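Local structure of alpha-1,2-mannosidase (Trichoderma reesei, 1HCU) at residues Y113-G118 with N479-N484; L181-T186 with Y255-V260; K203-L208 with D245-Y250; D267-G272 with I321-Q326. The protein trims alpha-1,2-linked mannose residues from N-linked oligosaccharides, probably with a calcium ion as cofactor. All coordinates share one frame; numbering follows the deposited sequence.

Contact 1 of 4, residues Y113-G118 with N479-N484; sequences YDLLRG and NKFVFN
Phe481, at the start of the first strand of the beta-hairpin 481-483/489-491, lays its ring against Leu115 and Asp114 near the C-terminal end of helix 98-117. In glycosyl hydrolase family 47, whose catalytic domain is an (alpha/alpha)7 barrel, such a C-terminal hairpin plugs one end of the barrel, and this contact seats its first strand on one of the helices. The apolar part rests on a single methyl: Leu115 CD2 stands 3.7 Å from Phe481 CE2, coming at the ring at a slant. Leu115 CG lies beside its own backbone N (chi1 -66°), and from there CD2 swings over to the strand although the CB bond runs past it. Asp114 adds its methylene, with CB 4.3 Å from Phe481 CE2. No hydrogen bond joins the two segments; the polar end of Asp114 turns to other partners. Asp114 OD1 makes a salt bridge with Arg187, and OD2 accepts from the backbone N of Ser491 on the second hairpin strand, so the buried carboxylate is satisfied on both oxygens and ties the helix to that strand as well. Within 113-118, the backbone N of Gly118 bonds to Leu115 O at 3.0 Å.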
# COMPACT_ATOMS: atom_id res chain seq x y z
N TYR A 113 -0.99 -13.70 -11.92
CA TYR A 113 -1.53 -14.16 -13.19
C TYR A 113 -0.96 -13.35 -14.36
O TYR A 113 -0.49 -13.91 -15.34
CB TYR A 113 -3.06 -14.07 -13.16
CG TYR A 113 -3.73 -14.60 -14.40
CD1 TYR A 113 -3.82 -15.97 -14.65
CD2 TYR A 113 -4.27 -13.73 -15.33
CE1 TYR A 113 -4.45 -16.45 -15.81
CE2 TYR A 113 -4.89 -14.18 -16.47
CZ TYR A 113 -4.97 -15.53 -16.71
OH TYR A 113 -5.57 -15.93 -17.88
N ASP A 114 -0.99 -12.02 -14.23
CA ASP A 114 -0.47 -11.16 -15.29
C ASP A 114 1.03 -11.36 -15.53
O ASP A 114 1.49 -11.33 -16.67
CB ASP A 114 -0.75 -9.68 -14.99
CG ASP A 114 -2.18 -9.27 -15.33
OD1 ASP A 114 -2.80 -9.92 -16.20
OD2 ASP A 114 -2.68 -8.28 -14.75
N LEU A 115 1.80 -11.58 -14.47
CA LEU A 115 3.23 -11.78 -14.63
C LEU A 115 3.53 -13.14 -15.27
O LEU A 115 4.32 -13.22 -16.22
CB LEU A 115 3.94 -11.66 -13.28
CG LEU A 115 3.92 -10.27 -12.62
CD1 LEU A 115 4.58 -10.34 -11.25
CD2 LEU A 115 4.64 -9.26 -13.50
N LEU A 116 2.90 -14.20 -14.77
CA LEU A 116 3.13 -15.55 -15.29
C LEU A 116 2.64 -15.75 -16.73
O LEU A 116 3.01 -16.72 -17.38
CB LEU A 116 2.50 -16.59 -14.35
CG LEU A 116 3.17 -16.65 -12.97
CD1 LEU A 116 2.57 -17.77 -12.15
CD2 LEU A 116 4.66 -16.88 -13.14
N ARG A 117 1.79 -14.85 -17.21
CA ARG A 117 1.29 -14.93 -18.58
C ARG A 117 2.00 -13.89 -19.45
O ARG A 117 1.90 -13.92 -20.67
CB ARG A 117 -0.21 -14.67 -18.65
CG ARG A 117 -1.04 -15.75 -18.02
CD ARG A 117 -2.44 -15.68 -18.55
NE ARG A 117 -2.51 -16.14 -19.93
CZ ARG A 117 -3.53 -15.88 -20.75
NH1 ARG A 117 -4.56 -15.18 -20.31
NH2 ARG A 117 -3.51 -16.34 -21.99
N GLY A 118 2.72 -12.98 -18.80
CA GLY A 118 3.42 -11.95 -19.52
C GLY A 118 4.93 -12.14 -19.61
O GLY A 118 5.40 -13.20 -20.02
N ASN A 479 4.56 2.93 -19.56
CA ASN A 479 4.42 1.89 -18.55
C ASN A 479 3.40 0.84 -18.96
O ASN A 479 2.30 1.17 -19.38
CB ASN A 479 4.01 2.47 -17.20
CG ASN A 479 5.14 3.22 -16.53
OD1 ASN A 479 5.31 4.43 -16.73
ND2 ASN A 479 5.93 2.49 -15.73
N LYS A 480 3.77 -0.42 -18.82
CA LYS A 480 2.85 -1.49 -19.17
C LYS A 480 2.26 -2.16 -17.94
O LYS A 480 1.39 -3.02 -18.05
CB LYS A 480 3.56 -2.52 -20.06
CG LYS A 480 4.13 -1.91 -21.33
CD LYS A 480 4.37 -2.96 -22.40
CE LYS A 480 3.05 -3.47 -22.98
NZ LYS A 480 2.30 -2.37 -23.63
N PHE A 481 2.72 -1.75 -16.75
CA PHE A 481 2.20 -2.29 -15.50
C PHE A 481 1.81 -1.20 -14.50
O PHE A 481 2.23 -0.05 -14.62
CB PHE A 481 3.22 -3.25 -14.85
CG PHE A 481 3.26 -4.62 -15.48
CD1 PHE A 481 3.93 -4.83 -16.68
CD2 PHE A 481 2.59 -5.69 -14.89
CE1 PHE A 481 3.92 -6.08 -17.30
CE2 PHE A 481 2.58 -6.95 -15.49
CZ PHE A 481 3.24 -7.14 -16.70
N VAL A 482 0.99 -1.57 -13.52
CA VAL A 482 0.54 -0.62 -12.50
C VAL A 482 0.46 -1.33 -11.17
O VAL A 482 -0.21 -2.36 -11.05
CB VAL A 482 -0.86 -0.06 -12.80
CG1 VAL A 482 -1.16 1.10 -11.86
CG2 VAL A 482 -0.96 0.38 -14.24
N PHE A 483 1.13 -0.78 -10.16
CA PHE A 483 1.11 -1.39 -8.83
C PHE A 483 -0.18 -1.05 -8.08
O PHE A 483 -0.61 0.11 -8.02
CB PHE A 483 2.30 -0.92 -7.99
CG PHE A 483 3.63 -1.45 -8.46
CD1 PHE A 483 4.47 -0.66 -9.25
CD2 PHE A 483 4.08 -2.71 -8.07
CE1 PHE A 483 5.73 -1.13 -9.64
CE2 PHE A 483 5.33 -3.18 -8.46
CZ PHE A 483 6.16 -2.39 -9.25
N ASN A 484 -0.81 -2.09 -7.52
CA ASN A 484 -2.03 -1.89 -6.75
C ASN A 484 -1.51 -1.42 -5.39
O ASN A 484 -0.30 -1.32 -5.19
CB ASN A 484 -2.83 -3.21 -6.66
CG ASN A 484 -2.53 -4.02 -5.40
OD1 ASN A 484 -1.38 -4.16 -4.99
ND2 ASN A 484 -3.57 -4.58 -4.81

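Contact 2 of 4, residues L181-T186 with Y255-V260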
# COMPACT_ATOMS: atom_id res chain seq x y z
N LEU A 181 -11.07 -0.51 -4.57
CA LEU A 181 -11.58 -1.75 -5.15
C LEU A 181 -11.63 -1.71 -6.68
O LEU A 181 -11.57 -2.76 -7.34
CB LEU A 181 -13.00 -2.01 -4.63
CG LEU A 181 -13.15 -1.93 -3.12
CD1 LEU A 181 -14.62 -2.08 -2.74
CD2 LEU A 181 -12.30 -2.99 -2.46
N VAL A 182 -11.74 -0.50 -7.22
CA VAL A 182 -11.85 -0.27 -8.66
C VAL A 182 -10.73 -0.86 -9.53
O VAL A 182 -11.00 -1.43 -10.58
CB VAL A 182 -12.01 1.25 -8.96
CG1 VAL A 182 -10.83 2.04 -8.41
CG2 VAL A 182 -12.15 1.47 -10.45
N LEU A 183 -9.48 -0.73 -9.09
CA LEU A 183 -8.36 -1.26 -9.87
C LEU A 183 -8.46 -2.77 -10.07
O LEU A 183 -8.45 -3.26 -11.20
CB LEU A 183 -7.02 -0.94 -9.20
CG LEU A 183 -5.81 -0.66 -10.10
CD1 LEU A 183 -4.52 -0.86 -9.29
CD2 LEU A 183 -5.81 -1.55 -11.31
N GLU A 184 -8.55 -3.53 -8.98
CA GLU A 184 -8.59 -4.97 -9.14
C GLU A 184 -9.88 -5.56 -9.69
O GLU A 184 -9.85 -6.58 -10.37
CB GLU A 184 -8.16 -5.70 -7.84
CG GLU A 184 -8.44 -5.04 -6.51
CD GLU A 184 -7.64 -3.77 -6.27
OE1 GLU A 184 -8.20 -2.68 -6.49
OE2 GLU A 184 -6.45 -3.86 -5.88
N TRP A 185 -11.00 -4.90 -9.42
CA TRP A 185 -12.28 -5.38 -9.93
C TRP A 185 -12.43 -5.07 -11.42
O TRP A 185 -13.04 -5.85 -12.16
CB TRP A 185 -13.42 -4.76 -9.11
CG TRP A 185 -13.59 -5.45 -7.78
CD1 TRP A 185 -12.68 -5.52 -6.76
CD2 TRP A 185 -14.71 -6.25 -7.37
NE1 TRP A 185 -13.16 -6.33 -5.75
CE2 TRP A 185 -14.40 -6.79 -6.10
CE3 TRP A 185 -15.94 -6.57 -7.96
CZ2 TRP A 185 -15.28 -7.63 -5.40
CZ3 TRP A 185 -16.82 -7.41 -7.27
CH2 TRP A 185 -16.48 -7.93 -6.01
N THR A 186 -11.86 -3.96 -11.87
CA THR A 186 -11.92 -3.62 -13.29
C THR A 186 -10.98 -4.58 -14.02
O THR A 186 -11.28 -5.05 -15.11
CB THR A 186 -11.48 -2.16 -13.57
OG1 THR A 186 -12.48 -1.26 -13.05
CG2 THR A 186 -11.33 -1.92 -15.06
N TYR A 255 -5.94 6.06 -14.10
CA TYR A 255 -5.62 6.82 -15.31
C TYR A 255 -4.50 6.14 -16.08
O TYR A 255 -4.42 6.23 -17.30
CB TYR A 255 -5.20 8.25 -14.96
CG TYR A 255 -4.84 9.11 -16.15
CD1 TYR A 255 -5.81 9.52 -17.07
CD2 TYR A 255 -3.53 9.54 -16.34
CE1 TYR A 255 -5.47 10.35 -18.15
CE2 TYR A 255 -3.19 10.37 -17.40
CZ TYR A 255 -4.16 10.77 -18.30
OH TYR A 255 -3.78 11.59 -19.34
N LEU A 256 -3.61 5.46 -15.35
CA LEU A 256 -2.50 4.74 -15.97
C LEU A 256 -3.10 3.48 -16.59
O LEU A 256 -2.74 3.09 -17.71
CB LEU A 256 -1.46 4.35 -14.91
CG LEU A 256 -0.01 4.05 -15.35
CD1 LEU A 256 0.72 3.25 -14.27
CD2 LEU A 256 -0.00 3.28 -16.65
N TYR A 257 -4.03 2.85 -15.87
CA TYR A 257 -4.66 1.62 -16.35
C TYR A 257 -5.39 1.85 -17.67
O TYR A 257 -5.43 0.96 -18.52
CB TYR A 257 -5.62 1.06 -15.29
CG TYR A 257 -6.16 -0.31 -15.65
CD1 TYR A 257 -7.45 -0.46 -16.18
CD2 TYR A 257 -5.36 -1.45 -15.55
CE1 TYR A 257 -7.92 -1.72 -16.59
CE2 TYR A 257 -5.81 -2.70 -15.96
CZ TYR A 257 -7.09 -2.83 -16.48
OH TYR A 257 -7.52 -4.07 -16.89
N ASP A 258 -5.96 3.03 -17.85
CA ASP A 258 -6.67 3.40 -19.09
C ASP A 258 -6.96 4.90 -19.05
O ASP A 258 -7.97 5.34 -18.49
CB ASP A 258 -7.97 2.60 -19.24
CG ASP A 258 -8.68 2.88 -20.56
OD1 ASP A 258 -9.63 2.15 -20.90
OD2 ASP A 258 -8.28 3.83 -21.26
N PRO A 259 -6.09 5.71 -19.67
CA PRO A 259 -6.21 7.18 -19.73
C PRO A 259 -7.53 7.70 -20.28
O PRO A 259 -7.96 8.79 -19.93
CB PRO A 259 -5.04 7.61 -20.62
CG PRO A 259 -4.09 6.44 -20.60
CD PRO A 259 -4.99 5.24 -20.53
N VAL A 260 -8.15 6.94 -21.18
CA VAL A 260 -9.41 7.37 -21.76
C VAL A 260 -10.59 7.11 -20.84
O VAL A 260 -11.28 8.04 -20.42
CB VAL A 260 -9.68 6.68 -23.12
CG1 VAL A 260 -11.05 7.10 -23.67
CG2 VAL A 260 -8.58 7.07 -24.12
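Thr186 and Leu183, one turn apart on helix 182-192, meet the ring of Tyr257 in the last turn of helix 245-257. Among the apolar contacts the closer is that of the threonine methyl, with Thr186 CG2 3.7 Å from Tyr257 CE1; Leu183 CD2 stands on the same side of the ring plane, further off, 4.3 Å from Tyr257 CD2. Tyr257 CG lies anti to the backbone N (chi1 -172°), which extends the ring toward helix 182-192 and sets one side of it against both residues, while Thr186 points CG2 at the ring and keeps OG1 beside its own backbone. No hydrogen bond crosses between the two segments. Val182 O is gripped twice from opposite faces of its plane, by Thr186 OG1 at 2.9 Å and by the backbone N of Thr186 at 3.0 Å. With an alanine in place of the threonine, the ring would probably lose the methyl beside CE1 and Val182 O its second donor. Tyr257 OH bonds to Asp190 and Arg187. After the helix, Asp258 OD2 accepts from Val260 N in an Asx turn. The arrangement is helix-to-helix packing of the (alpha/alpha)7 barrel of family 47, with Leu183 about 7 Å from the calcium-binding Thr485, side chain to side chain.

Contact 3 of 4, residues K203-L208 with D245-Y250; sequences KGESYL and DSFYEY
Leu208 of helix 196-209 presses on the ring of Phe247 in helix 245-257, two helices of the (alpha/alpha)7 barrel that family 47 glycosidases share. Followed outward, Leu208 starts with CB 3.7 Å from Phe247 CE2. CG comes next, 4.2 Å from that same Phe247 CE2 and set beside the leucine's own backbone N (chi1 -75°). At the tip, CD2 meets the ring at a slant, 3.5 Å from both CD2 and CE2 of Phe247, and the leucine also packs on Val175 and Ile178 of helix 175-178. The two side chains slide past each other in opposite directions, so the leucine lies alongside the ring. Glu205, one turn back, bends at chi2 (93°) and brings OE1 to 3.7 Å from Phe247 CE2, its carboxylate turned 35° from the ring plane. Replacing the phenylalanine by an alanine would probably leave Leu208 CB and CD2 without their partner and open a gap between the helices. Helix 245-257 begins near Asp245, a predicted active-site residue. One water lies within hydrogen-bonding reach of both segments, 2.7 Å from Glu205 OE1 and 2.8 Å from Phe247 O.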
# COMPACT_ATOMS: atom_id res chain seq x y z
N LYS A 203 -19.43 1.95 -9.61
CA LYS A 203 -20.64 2.60 -9.14
C LYS A 203 -20.39 3.12 -7.74
O LYS A 203 -20.71 4.27 -7.42
CB LYS A 203 -21.83 1.62 -9.12
CG LYS A 203 -23.13 2.25 -8.61
CD LYS A 203 -24.35 1.38 -8.90
CE LYS A 203 -25.64 2.12 -8.59
NZ LYS A 203 -26.85 1.28 -8.87
N GLY A 204 -19.79 2.29 -6.89
CA GLY A 204 -19.50 2.73 -5.54
C GLY A 204 -18.54 3.90 -5.56
O GLY A 204 -18.62 4.79 -4.72
N GLU A 205 -17.64 3.89 -6.54
CA GLU A 205 -16.63 4.95 -6.68
C GLU A 205 -17.25 6.27 -7.13
O GLU A 205 -16.81 7.34 -6.73
CB GLU A 205 -15.55 4.51 -7.68
CG GLU A 205 -14.45 5.54 -7.97
CD GLU A 205 -13.20 5.39 -7.09
OE1 GLU A 205 -12.27 6.20 -7.25
OE2 GLU A 205 -13.14 4.46 -6.25
N SER A 206 -18.29 6.17 -7.96
CA SER A 206 -18.97 7.33 -8.52
C SER A 206 -19.39 8.36 -7.47
O SER A 206 -19.31 9.56 -7.71
CB SER A 206 -20.20 6.89 -9.34
OG SER A 206 -21.26 6.47 -8.50
N TYR A 207 -19.84 7.88 -6.31
CA TYR A 207 -20.29 8.75 -5.22
C TYR A 207 -19.15 9.60 -4.64
O TYR A 207 -19.38 10.66 -4.07
CB TYR A 207 -20.91 7.91 -4.11
CG TYR A 207 -22.21 7.25 -4.51
CD1 TYR A 207 -23.41 7.95 -4.42
CD2 TYR A 207 -22.23 5.94 -4.98
CE1 TYR A 207 -24.62 7.35 -4.80
CE2 TYR A 207 -23.44 5.34 -5.37
CZ TYR A 207 -24.62 6.05 -5.27
OH TYR A 207 -25.81 5.45 -5.61
N LEU A 208 -17.92 9.11 -4.81
CA LEU A 208 -16.73 9.80 -4.32
C LEU A 208 -16.18 10.82 -5.30
O LEU A 208 -15.44 11.73 -4.91
CB LEU A 208 -15.63 8.78 -4.00
CG LEU A 208 -15.77 7.92 -2.74
CD1 LEU A 208 -17.08 7.17 -2.76
CD2 LEU A 208 -14.58 6.95 -2.66
N ASP A 245 -6.05 7.44 2.42
CA ASP A 245 -4.88 7.29 1.55
C ASP A 245 -5.05 6.61 0.19
O ASP A 245 -4.91 7.25 -0.85
CB ASP A 245 -3.75 6.58 2.30
CG ASP A 245 -4.22 5.31 3.03
OD1 ASP A 245 -5.27 4.73 2.66
OD2 ASP A 245 -3.51 4.90 3.97
N SER A 246 -5.36 5.31 0.19
CA SER A 246 -5.46 4.59 -1.07
C SER A 246 -6.53 5.08 -2.06
O SER A 246 -6.49 4.71 -3.22
CB SER A 246 -5.59 3.07 -0.81
OG SER A 246 -6.57 2.76 0.17
N PHE A 247 -7.47 5.91 -1.60
CA PHE A 247 -8.50 6.46 -2.49
C PHE A 247 -7.87 7.42 -3.51
O PHE A 247 -8.10 7.29 -4.71
CB PHE A 247 -9.58 7.20 -1.71
CG PHE A 247 -10.38 8.15 -2.56
CD1 PHE A 247 -10.16 9.52 -2.50
CD2 PHE A 247 -11.28 7.65 -3.50
CE1 PHE A 247 -10.82 10.39 -3.37
CE2 PHE A 247 -11.95 8.51 -4.37
CZ PHE A 247 -11.71 9.88 -4.31
N TYR A 248 -7.10 8.38 -3.02
CA TYR A 248 -6.41 9.34 -3.88
C TYR A 248 -5.42 8.60 -4.77
O TYR A 248 -5.27 8.93 -5.94
CB TYR A 248 -5.65 10.38 -3.04
CG TYR A 248 -6.56 11.32 -2.28
CD1 TYR A 248 -6.35 11.59 -0.93
CD2 TYR A 248 -7.65 11.92 -2.91
CE1 TYR A 248 -7.20 12.43 -0.22
CE2 TYR A 248 -8.50 12.76 -2.22
CZ TYR A 248 -8.28 13.00 -0.87
OH TYR A 248 -9.15 13.82 -0.19
N GLU A 249 -4.77 7.59 -4.19
CA GLU A 249 -3.78 6.78 -4.91
C GLU A 249 -4.38 6.12 -6.16
O GLU A 249 -3.81 6.22 -7.25
CB GLU A 249 -3.22 5.69 -3.97
CG GLU A 249 -2.12 4.78 -4.56
CD GLU A 249 -1.72 3.63 -3.62
OE1 GLU A 249 -0.95 2.73 -4.04
OE2 GLU A 249 -2.19 3.61 -2.46
N TYR A 250 -5.51 5.44 -6.00
CA TYR A 250 -6.13 4.74 -7.12
C TYR A 250 -6.71 5.65 -8.20
O TYR A 250 -6.92 5.23 -9.33
CB TYR A 250 -7.21 3.76 -6.63
CG TYR A 250 -6.68 2.40 -6.22
CD1 TYR A 250 -7.56 1.36 -5.88
CD2 TYR A 250 -5.31 2.15 -6.15
CE1 TYR A 250 -7.08 0.11 -5.45
CE2 TYR A 250 -4.82 0.90 -5.73
CZ TYR A 250 -5.70 -0.11 -5.38
OH TYR A 250 -5.20 -1.30 -4.92
O HOH W 1 -9.91 5.73 -6.10

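Contact 4 of 4, residues D267-G272 with I321-Q326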
# COMPACT_ATOMS: atom_id res chain seq x y z
N ASP A 267 -8.73 13.92 -13.34
CA ASP A 267 -9.11 15.28 -12.97
C ASP A 267 -9.37 15.41 -11.47
O ASP A 267 -8.98 16.40 -10.86
CB ASP A 267 -10.35 15.75 -13.75
CG ASP A 267 -10.04 16.12 -15.20
OD1 ASP A 267 -8.84 16.18 -15.57
OD2 ASP A 267 -11.00 16.34 -15.97
N ARG A 268 -10.02 14.41 -10.88
CA ARG A 268 -10.30 14.46 -9.44
C ARG A 268 -9.00 14.39 -8.63
O ARG A 268 -8.90 14.97 -7.54
CB ARG A 268 -11.26 13.33 -9.03
CG ARG A 268 -12.65 13.43 -9.67
CD ARG A 268 -13.34 14.76 -9.35
NE ARG A 268 -13.48 14.98 -7.92
CZ ARG A 268 -14.07 16.04 -7.37
NH1 ARG A 268 -14.59 16.99 -8.13
NH2 ARG A 268 -14.15 16.13 -6.04
N TRP A 269 -8.00 13.70 -9.18
CA TRP A 269 -6.69 13.57 -8.54
C TRP A 269 -5.96 14.92 -8.55
O TRP A 269 -5.39 15.35 -7.54
CB TRP A 269 -5.84 12.54 -9.29
CG TRP A 269 -4.52 12.25 -8.62
CD1 TRP A 269 -4.31 11.37 -7.61
CD2 TRP A 269 -3.27 12.90 -8.85
NE1 TRP A 269 -3.01 11.43 -7.18
CE2 TRP A 269 -2.34 12.37 -7.93
CE3 TRP A 269 -2.84 13.89 -9.75
CZ2 TRP A 269 -1.01 12.79 -7.86
CZ3 TRP A 269 -1.50 14.31 -9.69
CH2 TRP A 269 -0.61 13.76 -8.75
N VAL A 270 -5.99 15.58 -9.71
CA VAL A 270 -5.32 16.87 -9.88
C VAL A 270 -5.83 17.90 -8.88
O VAL A 270 -5.04 18.68 -8.34
CB VAL A 270 -5.49 17.42 -11.33
CG1 VAL A 270 -4.91 18.84 -11.42
CG2 VAL A 270 -4.74 16.51 -12.32
N LEU A 271 -7.14 17.90 -8.62
CA LEU A 271 -7.73 18.83 -7.66
C LEU A 271 -7.17 18.48 -6.29
O LEU A 271 -6.71 19.34 -5.55
CB LEU A 271 -9.25 18.68 -7.63
CG LEU A 271 -10.11 19.36 -8.70
CD1 LEU A 271 -11.54 18.87 -8.55
CD2 LEU A 271 -10.05 20.87 -8.55
N GLY A 272 -7.23 17.19 -5.96
CA GLY A 272 -6.71 16.73 -4.69
C GLY A 272 -5.25 17.14 -4.57
O GLY A 272 -4.88 17.84 -3.62
N ILE A 321 4.73 11.85 -13.67
CA ILE A 321 5.19 11.10 -14.84
C ILE A 321 4.05 11.01 -15.85
O ILE A 321 4.19 11.46 -16.98
CB ILE A 321 5.61 9.67 -14.44
CG1 ILE A 321 6.84 9.72 -13.54
CG2 ILE A 321 5.93 8.84 -15.69
CD1 ILE A 321 7.24 8.37 -13.02
N LEU A 322 2.93 10.44 -15.43
CA LEU A 322 1.76 10.29 -16.29
C LEU A 322 1.22 11.60 -16.86
O LEU A 322 0.62 11.61 -17.93
CB LEU A 322 0.63 9.58 -15.54
CG LEU A 322 0.60 8.05 -15.45
CD1 LEU A 322 1.99 7.48 -15.35
CD2 LEU A 322 -0.24 7.65 -14.24
N LEU A 323 1.43 12.70 -16.16
CA LEU A 323 0.92 13.98 -16.65
C LEU A 323 1.97 14.93 -17.19
O LEU A 323 1.64 16.04 -17.59
CB LEU A 323 0.14 14.69 -15.54
CG LEU A 323 -1.10 13.94 -15.07
CD1 LEU A 323 -1.67 14.62 -13.84
CD2 LEU A 323 -2.13 13.90 -16.20
N ASN A 324 3.23 14.50 -17.20
CA ASN A 324 4.33 15.34 -17.67
C ASN A 324 4.36 16.68 -16.94
O ASN A 324 4.65 17.71 -17.54
CB ASN A 324 4.22 15.60 -19.18
CG ASN A 324 4.46 14.36 -20.01
OD1 ASN A 324 5.52 13.73 -19.92
ND2 ASN A 324 3.49 14.01 -20.84
N GLU A 325 4.06 16.65 -15.65
CA GLU A 325 4.06 17.85 -14.81
C GLU A 325 5.16 17.80 -13.76
O GLU A 325 5.03 17.11 -12.75
CB GLU A 325 2.71 17.99 -14.10
CG GLU A 325 1.58 18.46 -14.98
CD GLU A 325 1.83 19.85 -15.55
OE1 GLU A 325 2.29 20.73 -14.78
OE2 GLU A 325 1.55 20.05 -16.75
N GLN A 326 6.23 18.55 -13.99
CA GLN A 326 7.36 18.61 -13.07
C GLN A 326 6.97 18.98 -11.64
O GLN A 326 7.58 18.49 -10.68
CB GLN A 326 8.39 19.63 -13.56
CG GLN A 326 9.67 19.04 -14.12
CD GLN A 326 10.39 18.13 -13.15
OE1 GLN A 326 10.51 18.44 -11.97
NE2 GLN A 326 10.89 17.02 -13.64
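Leu323 reaches across from the end of helix 312-323 to Val270 and Trp269 of helix 263-280, and one methyl does all the touching. Its CD1 lies 3.9 Å from Val270 CG2 and 4.2 Å from Trp269 CZ3. Leu323 is stretched toward the other helix: CG stands beside the backbone N (chi1 -63°), and chi2 of 171° then carries CD1 straight on, away from its own backbone, to where it meets both the valine and the indole. Val270 meets it with the branch that sits beside the backbone N, CG2, whereas its other branch, CG1, stands anti to that N; the valine and leucine side chains cross at a slant. In Trp269 CG is anti to the backbone N (chi1 -174°), which directs the ring system toward the other helix, and chi2 turns it with CZ3 toward the leucine, so that the indole passes Leu323 while running the opposite way. Both segments belong to consecutive helices in the (alpha/alpha)7 barrel of glycosyl hydrolase family 47, and their contact is partly buried and wholly apolar. Tyr328 of helix 326-344 packs edge-to-face with Trp269 and touches Val270 and Leu323 too, while Tyr255 of helix 245-257 also touches the leucine. Just past Leu323 the helix stops in a Schellman motif: Asn324 has a positive phi, its backbone N bonding to Ile321 O at 3.2 Å, and Glu325 takes the N-cap position of the next helix.

Overall arrangement
Helix 245-257 is common to contacts 2 and 3 (centres 11 Å apart) and touches both others: Leu256 CD1 lies 3.3 Å from Val482 CG2 of contact 1, and Tyr248 O 3.1 Å from Trp269 CD1 of contact 4. Contact 1 closes the chain loop that holds the rest. Polar contacts of Glu184 join the first three: its OE2 probably bonds to Tyr250 OH (3.0 Å) and Asn484 ND2 (3.2 Å), next to the calcium-binding Thr485, to which Glu249 also bonds. The bound calcium is about 10 Å from the side chain of Leu183. Contact 3 holds Asp245, a predicted active-site residue, whose side chain is about 11 Å from that of Trp269 in contact 4.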